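Local coordinates for protein Afp1 (Serratia entomophila, PDB 6RBN) that probably builds the inner tube of the anti-feeding prophage, a contractile injection system, by stacking with copies of itself inside the sheath, at residues 30-41 / 57-68. Residues are numbered along the deposited sequence; the frame is centred on the assembly and turned at random.
Sequences FTSASGLDINFD and GQRQAPNITLSK
Phe30 lays one face of its ring over the side chain of Leu66, whose CB sits 4.1 Å from the ring centroid, a CH-pi contact with CD1 reaching the rim of the same face. A chi1 of -73° swings the ring away from its own carbonyl carbon, with its edge at Ser67 O. Leu66 spends its other methyl on Ala33, CD2 to CB 3.7 Å, while Val21, Leu23, Ile137 and Leu139 continue this apolar layer. On the other face of the sheet Ser32, Ser34, Thr65 and Ser67 line up; Ser34 OG lies 3.6 Å from Thr65 CB. Strands 32-34 and 63-68 run antiparallel at 175°, and the ladder stops at a hydrogen-bonded pair, Ser34 and Thr65 each donating to the other. They belong to the beta barrel of the gp19-like tail tube family, and a neighbouring copy of Afp1 adds a strand antiparallel to Ser32, Ala33, Ile38 and Asn39, so the sheet runs on across the interface. Leu36, centre of an inverse gamma turn, brings CD1 to 3.8 Å from Ile64 CG2. Farther along, Arg59 CB rides 4.0 Å from the centroid of the Phe40 ring, over its face. The arginine chain then bends at chi3 (-69°), presenting a guanidinium face to Ile38 CG2, 3.6 Å from NH1. At the base of the hairpin of strands 38-46 and 52-56, Gly57 N donates to Asp41 O from well above the carbonyl plane.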
ATOM      1  N   PHE A  30      39.150  -6.963 -22.228  1.00 66.70           N
ATOM      2  CA  PHE A  30      38.314  -8.145 -22.082  1.00 66.70           C
ATOM      3  C   PHE A  30      37.289  -7.936 -20.978  1.00 66.70           C
ATOM      4  O   PHE A  30      37.451  -7.089 -20.099  1.00 66.70           O
ATOM      5  CB  PHE A  30      39.153  -9.390 -21.785  1.00 66.70           C
ATOM      6  CG  PHE A  30      39.925  -9.892 -22.962  1.00 66.70           C
ATOM      7  CD1 PHE A  30      39.315 -10.685 -23.911  1.00 66.70           C
ATOM      8  CD2 PHE A  30      41.254  -9.565 -23.127  1.00 66.70           C
ATOM      9  CE1 PHE A  30      40.018 -11.147 -24.999  1.00 66.70           C
ATOM     10  CE2 PHE A  30      41.961 -10.028 -24.212  1.00 66.70           C
ATOM     11  CZ  PHE A  30      41.341 -10.816 -25.147  1.00 66.70           C
ATOM     12  N   THR A  31      36.226  -8.733 -21.036  1.00 66.21           N
ATOM     13  CA  THR A  31      35.161  -8.702 -20.046  1.00 66.21           C
ATOM     14  C   THR A  31      35.394  -9.721 -18.941  1.00 66.21           C
ATOM     15  O   THR A  31      35.252  -9.407 -17.757  1.00 66.21           O
ATOM     16  CB  THR A  31      33.817  -8.967 -20.720  1.00 66.21           C
ATOM     17  OG1 THR A  31      33.632  -8.022 -21.773  1.00 66.21           O
ATOM     18  CG2 THR A  31      32.682  -8.818 -19.732  1.00 66.21           C
ATOM     19  N   SER A  32      35.749 -10.945 -19.317  1.00 66.90           N
ATOM     20  CA  SER A  32      35.966 -12.020 -18.367  1.00 66.90           C
ATOM     21  C   SER A  32      37.329 -12.649 -18.606  1.00 66.90           C
ATOM     22  O   SER A  32      37.914 -12.520 -19.681  1.00 66.90           O
ATOM     23  CB  SER A  32      34.877 -13.089 -18.468  1.00 66.90           C
ATOM     24  OG  SER A  32      33.608 -12.558 -18.141  1.00 66.90           O
ATOM     25  N   ALA A  33      37.816 -13.335 -17.577  1.00 67.09           N
ATOM     26  CA  ALA A  33      39.080 -14.062 -17.648  1.00 67.09           C
ATOM     27  C   ALA A  33      39.039 -15.130 -16.568  1.00 67.09           C
ATOM     28  O   ALA A  33      39.059 -14.800 -15.381  1.00 67.09           O
ATOM     29  CB  ALA A  33      40.261 -13.126 -17.450  1.00 67.09           C
ATOM     30  N   SER A  34      38.976 -16.394 -16.965  1.00 68.02           N
ATOM     31  CA  SER A  34      38.856 -17.484 -16.013  1.00 68.02           C
ATOM     32  C   SER A  34      39.763 -18.638 -16.413  1.00 68.02           C
ATOM     33  O   SER A  34      40.245 -18.714 -17.544  1.00 68.02           O
ATOM     34  CB  SER A  34      37.408 -17.973 -15.906  1.00 68.02           C
ATOM     35  OG  SER A  34      36.980 -18.550 -17.124  1.00 68.02           O
ATOM     36  N   GLY A  35      39.993 -19.532 -15.460  1.00 68.83           N
ATOM     37  CA  GLY A  35      40.731 -20.749 -15.721  1.00 68.83           C
ATOM     38  C   GLY A  35      42.223 -20.666 -15.533  1.00 68.83           C
ATOM     39  O   GLY A  35      42.952 -21.455 -16.140  1.00 68.83           O
ATOM     40  N   LEU A  36      42.710 -19.744 -14.709  1.00 68.88           N
ATOM     41  CA  LEU A  36      44.148 -19.560 -14.535  1.00 68.88           C
ATOM     42  C   LEU A  36      44.620 -20.338 -13.310  1.00 68.88           C
ATOM     43  O   LEU A  36      45.199 -19.800 -12.371  1.00 68.88           O
ATOM     44  CB  LEU A  36      44.487 -18.077 -14.431  1.00 68.88           C
ATOM     45  CG  LEU A  36      44.532 -17.270 -15.736  1.00 68.88           C
ATOM     46  CD1 LEU A  36      43.166 -16.814 -16.218  1.00 68.88           C
ATOM     47  CD2 LEU A  36      45.456 -16.098 -15.606  1.00 68.88           C
ATOM     48  N   ASP A  37      44.390 -21.643 -13.357  1.00 70.14           N
ATOM     49  CA  ASP A  37      44.625 -22.517 -12.221  1.00 70.14           C
ATOM     50  C   ASP A  37      46.037 -23.088 -12.263  1.00 70.14           C
ATOM     51  O   ASP A  37      46.737 -23.014 -13.273  1.00 70.14           O
ATOM     52  CB  ASP A  37      43.604 -23.654 -12.210  1.00 70.14           C
ATOM     53  CG  ASP A  37      42.180 -23.152 -12.153  1.00 70.14           C
ATOM     54  OD1 ASP A  37      41.964 -22.013 -11.694  1.00 70.14           O
ATOM     55  OD2 ASP A  37      41.267 -23.900 -12.560  1.00 70.14           O
ATOM     56  N   ILE A  38      46.451 -23.661 -11.138  1.00 66.56           N
ATOM     57  CA  ILE A  38      47.695 -24.419 -11.027  1.00 66.56           C
ATOM     58  C   ILE A  38      47.298 -25.771 -10.453  1.00 66.56           C
ATOM     59  O   ILE A  38      47.068 -25.893  -9.248  1.00 66.56           O
ATOM     60  CB  ILE A  38      48.736 -23.725 -10.143  1.00 66.56           C
ATOM     61  CG1 ILE A  38      49.116 -22.364 -10.711  1.00 66.56           C
ATOM     62  CG2 ILE A  38      49.983 -24.575 -10.021  1.00 66.56           C
ATOM     63  CD1 ILE A  38      49.941 -21.540  -9.767  1.00 66.56           C
ATOM     64  N   ASN A  39      47.209 -26.789 -11.303  1.00 67.15           N
ATOM     65  CA  ASN A  39      46.714 -28.100 -10.911  1.00 67.15           C
ATOM     66  C   ASN A  39      47.826 -29.133 -11.011  1.00 67.15           C
ATOM     67  O   ASN A  39      48.623 -29.105 -11.948  1.00 67.15           O
ATOM     68  CB  ASN A  39      45.548 -28.529 -11.796  1.00 67.15           C
ATOM     69  CG  ASN A  39      44.315 -27.690 -11.586  1.00 67.15           C
ATOM     70  OD1 ASN A  39      43.955 -27.364 -10.461  1.00 67.15           O
ATOM     71  ND2 ASN A  39      43.654 -27.333 -12.678  1.00 67.15           N
ATOM     72  N   PHE A  40      47.864 -30.051 -10.049  1.00 66.41           N
ATOM     73  CA  PHE A  40      48.805 -31.160 -10.034  1.00 66.41           C
ATOM     74  C   PHE A  40      48.057 -32.484 -10.061  1.00 66.41           C
ATOM     75  O   PHE A  40      46.875 -32.564  -9.721  1.00 66.41           O
ATOM     76  CB  PHE A  40      49.701 -31.126  -8.791  1.00 66.41           C
ATOM     77  CG  PHE A  40      50.782 -30.093  -8.844  1.00 66.41           C
ATOM     78  CD1 PHE A  40      52.002 -30.388  -9.416  1.00 66.41           C
ATOM     79  CD2 PHE A  40      50.574 -28.827  -8.332  1.00 66.41           C
ATOM     80  CE1 PHE A  40      53.003 -29.443  -9.465  1.00 66.41           C
ATOM     81  CE2 PHE A  40      51.571 -27.877  -8.383  1.00 66.41           C
ATOM     82  CZ  PHE A  40      52.785 -28.185  -8.951  1.00 66.41           C
ATOM     83  N   ASP A  41      48.766 -33.527 -10.472  1.00 69.71           N
ATOM     84  CA  ASP A  41      48.289 -34.891 -10.320  1.00 69.71           C
ATOM     85  C   ASP A  41      48.822 -35.476  -9.016  1.00 69.71           C
ATOM     86  O   ASP A  41      49.636 -34.868  -8.322  1.00 69.71           O
ATOM     87  CB  ASP A  41      48.710 -35.744 -11.512  1.00 69.71           C
ATOM     88  CG  ASP A  41      47.983 -35.367 -12.781  1.00 69.71           C
ATOM     89  OD1 ASP A  41      46.823 -34.916 -12.693  1.00 69.71           O
ATOM     90  OD2 ASP A  41      48.567 -35.518 -13.872  1.00 69.71           O
ATOM     91  N   GLY A  57      52.170 -35.218  -8.407  1.00 66.75           N
ATOM     92  CA  GLY A  57      52.547 -35.667  -9.732  1.00 66.75           C
ATOM     93  C   GLY A  57      53.096 -34.540 -10.572  1.00 66.75           C
ATOM     94  O   GLY A  57      53.703 -33.593 -10.067  1.00 66.75           O
ATOM     95  N   GLN A  58      52.883 -34.639 -11.875  1.00 67.12           N
ATOM     96  CA  GLN A  58      53.293 -33.592 -12.796  1.00 67.12           C
ATOM     97  C   GLN A  58      52.117 -32.678 -13.101  1.00 67.12           C
ATOM     98  O   GLN A  58      50.985 -33.136 -13.267  1.00 67.12           O
ATOM     99  CB  GLN A  58      53.882 -34.192 -14.073  1.00 67.12           C
ATOM    100  CG  GLN A  58      53.009 -35.191 -14.795  1.00 67.12           C
ATOM    101  CD  GLN A  58      53.714 -35.797 -15.983  1.00 67.12           C
ATOM    102  OE1 GLN A  58      54.823 -35.402 -16.325  1.00 67.12           O
ATOM    103  NE2 GLN A  58      53.082 -36.775 -16.608  1.00 67.12           N
ATOM    104  N   ARG A  59      52.391 -31.379 -13.138  1.00 69.11           N
ATOM    105  CA  ARG A  59      51.339 -30.390 -13.301  1.00 69.11           C
ATOM    106  C   ARG A  59      50.848 -30.353 -14.740  1.00 69.11           C
ATOM    107  O   ARG A  59      51.638 -30.392 -15.685  1.00 69.11           O
ATOM    108  CB  ARG A  59      51.831 -29.016 -12.845  1.00 69.11           C
ATOM    109  CG  ARG A  59      53.105 -28.525 -13.495  1.00 69.11           C
ATOM    110  CD  ARG A  59      53.556 -27.207 -12.891  1.00 69.11           C
ATOM    111  NE  ARG A  59      52.666 -26.106 -13.237  1.00 69.11           N
ATOM    112  CZ  ARG A  59      52.690 -24.916 -12.647  1.00 69.11           C
ATOM    113  NH1 ARG A  59      51.848 -23.968 -13.032  1.00 69.11           N
ATOM    114  NH2 ARG A  59      53.557 -24.671 -11.674  1.00 69.11           N
ATOM    115  N   GLN A  60      49.530 -30.316 -14.904  1.00 68.83           N
ATOM    116  CA  GLN A  60      48.964 -30.342 -16.241  1.00 68.83           C
ATOM    117  C   GLN A  60      48.692 -28.935 -16.758  1.00 68.83           C
ATOM    118  O   GLN A  60      48.850 -27.938 -16.055  1.00 68.83           O
ATOM    119  CB  GLN A  60      47.691 -31.188 -16.292  1.00 68.83           C
ATOM    120  CG  GLN A  60      46.534 -30.708 -15.454  1.00 68.83           C
ATOM    121  CD  GLN A  60      46.494 -31.391 -14.113  1.00 68.83           C
ATOM    122  OE1 GLN A  60      47.494 -31.930 -13.655  1.00 68.83           O
ATOM    123  NE2 GLN A  60      45.320 -31.422 -13.498  1.00 68.83           N
ATOM    124  N   ALA A  61      48.278 -28.880 -18.016  1.00 69.03           N
ATOM    125  CA  ALA A  61      48.205 -27.625 -18.738  1.00 69.03           C
ATOM    126  C   ALA A  61      46.992 -26.812 -18.297  1.00 69.03           C
ATOM    127  O   ALA A  61      45.935 -27.379 -18.010  1.00 69.03           O
ATOM    128  CB  ALA A  61      48.121 -27.883 -20.235  1.00 69.03           C
ATOM    129  N   PRO A  62      47.114 -25.493 -18.231  1.00 67.97           N
ATOM    130  CA  PRO A  62      45.948 -24.655 -17.953  1.00 67.97           C
ATOM    131  C   PRO A  62      45.126 -24.395 -19.205  1.00 67.97           C
ATOM    132  O   PRO A  62      45.648 -24.283 -20.314  1.00 67.97           O
ATOM    133  CB  PRO A  62      46.573 -23.361 -17.423  1.00 67.97           C
ATOM    134  CG  PRO A  62      47.903 -23.320 -18.049  1.00 67.97           C
ATOM    135  CD  PRO A  62      48.369 -24.731 -18.156  1.00 67.97           C
ATOM    136  N   ASN A  63      43.815 -24.307 -19.005  1.00 69.69           N
ATOM    137  CA  ASN A  63      42.867 -23.958 -20.056  1.00 69.69           C
ATOM    138  C   ASN A  63      42.217 -22.639 -19.668  1.00 69.69           C
ATOM    139  O   ASN A  63      41.471 -22.574 -18.688  1.00 69.69           O
ATOM    140  CB  ASN A  63      41.826 -25.056 -20.250  1.00 69.69           C
ATOM    141  CG  ASN A  63      42.430 -26.333 -20.786  1.00 69.69           C
ATOM    142  OD1 ASN A  63      42.458 -27.357 -20.104  1.00 69.69           O
ATOM    143  ND2 ASN A  63      42.918 -26.279 -22.015  1.00 69.69           N
ATOM    144  N   ILE A  64      42.496 -21.597 -20.441  1.00 66.23           N
ATOM    145  CA  ILE A  64      42.204 -20.221 -20.065  1.00 66.23           C
ATOM    146  C   ILE A  64      41.129 -19.681 -20.989  1.00 66.23           C
ATOM    147  O   ILE A  64      41.226 -19.819 -22.211  1.00 66.23           O
ATOM    148  CB  ILE A  64      43.483 -19.372 -20.123  1.00 66.23           C
ATOM    149  CG1 ILE A  64      44.480 -19.920 -19.112  1.00 66.23           C
ATOM    150  CG2 ILE A  64      43.194 -17.911 -19.855  1.00 66.23           C
ATOM    151  CD1 ILE A  64      45.848 -19.414 -19.301  1.00 66.23           C
ATOM    152  N   THR A  65      40.101 -19.071 -20.406  1.00 67.68           N
ATOM    153  CA  THR A  65      38.968 -18.532 -21.143  1.00 67.68           C
ATOM    154  C   THR A  65      38.981 -17.016 -21.055  1.00 67.68           C
ATOM    155  O   THR A  65      38.923 -16.457 -19.957  1.00 67.68           O
ATOM    156  CB  THR A  65      37.655 -19.083 -20.589  1.00 67.68           C
ATOM    157  OG1 THR A  65      37.585 -20.495 -20.824  1.00 67.68           O
ATOM    158  CG2 THR A  65      36.475 -18.387 -21.224  1.00 67.68           C
ATOM    159  N   LEU A  66      39.059 -16.359 -22.206  1.00 65.54           N
ATOM    160  CA  LEU A  66      38.936 -14.913 -22.315  1.00 65.54           C
ATOM    161  C   LEU A  66      37.710 -14.597 -23.156  1.00 65.54           C
ATOM    162  O   LEU A  66      37.416 -15.308 -24.120  1.00 65.54           O
ATOM    163  CB  LEU A  66      40.176 -14.294 -22.959  1.00 65.54           C
ATOM    164  CG  LEU A  66      41.518 -14.401 -22.242  1.00 65.54           C
ATOM    165  CD1 LEU A  66      42.617 -13.844 -23.115  1.00 65.54           C
ATOM    166  CD2 LEU A  66      41.473 -13.667 -20.934  1.00 65.54           C
ATOM    167  N   SER A  67      36.988 -13.541 -22.799  1.00 66.38           N
ATOM    168  CA  SER A  67      35.810 -13.166 -23.568  1.00 66.38           C
ATOM    169  C   SER A  67      35.696 -11.653 -23.648  1.00 66.38           C
ATOM    170  O   SER A  67      35.832 -10.965 -22.635  1.00 66.38           O
ATOM    171  CB  SER A  67      34.537 -13.759 -22.963  1.00 66.38           C
ATOM    172  OG  SER A  67      34.255 -13.178 -21.711  1.00 66.38           O
ATOM    173  N   LYS A  68      35.445 -11.146 -24.852  1.00 67.57           N
ATOM    174  CA  LYS A  68      35.259  -9.723 -25.082  1.00 67.57           C
ATOM    175  C   LYS A  68      34.145  -9.530 -26.098  1.00 67.57           C
ATOM    176  O   LYS A  68      33.630 -10.489 -26.674  1.00 67.57           O
ATOM    177  CB  LYS A  68      36.542  -9.053 -25.572  1.00 67.57           C
ATOM    178  CG  LYS A  68      36.976  -9.498 -26.946  1.00 67.57           C
ATOM    179  CD  LYS A  68      38.195  -8.730 -27.384  1.00 67.57           C
ATOM    180  CE  LYS A  68      37.815  -7.292 -27.667  1.00 67.57           C
ATOM    181  NZ  LYS A  68      38.936  -6.500 -28.216  1.00 67.57           N
TER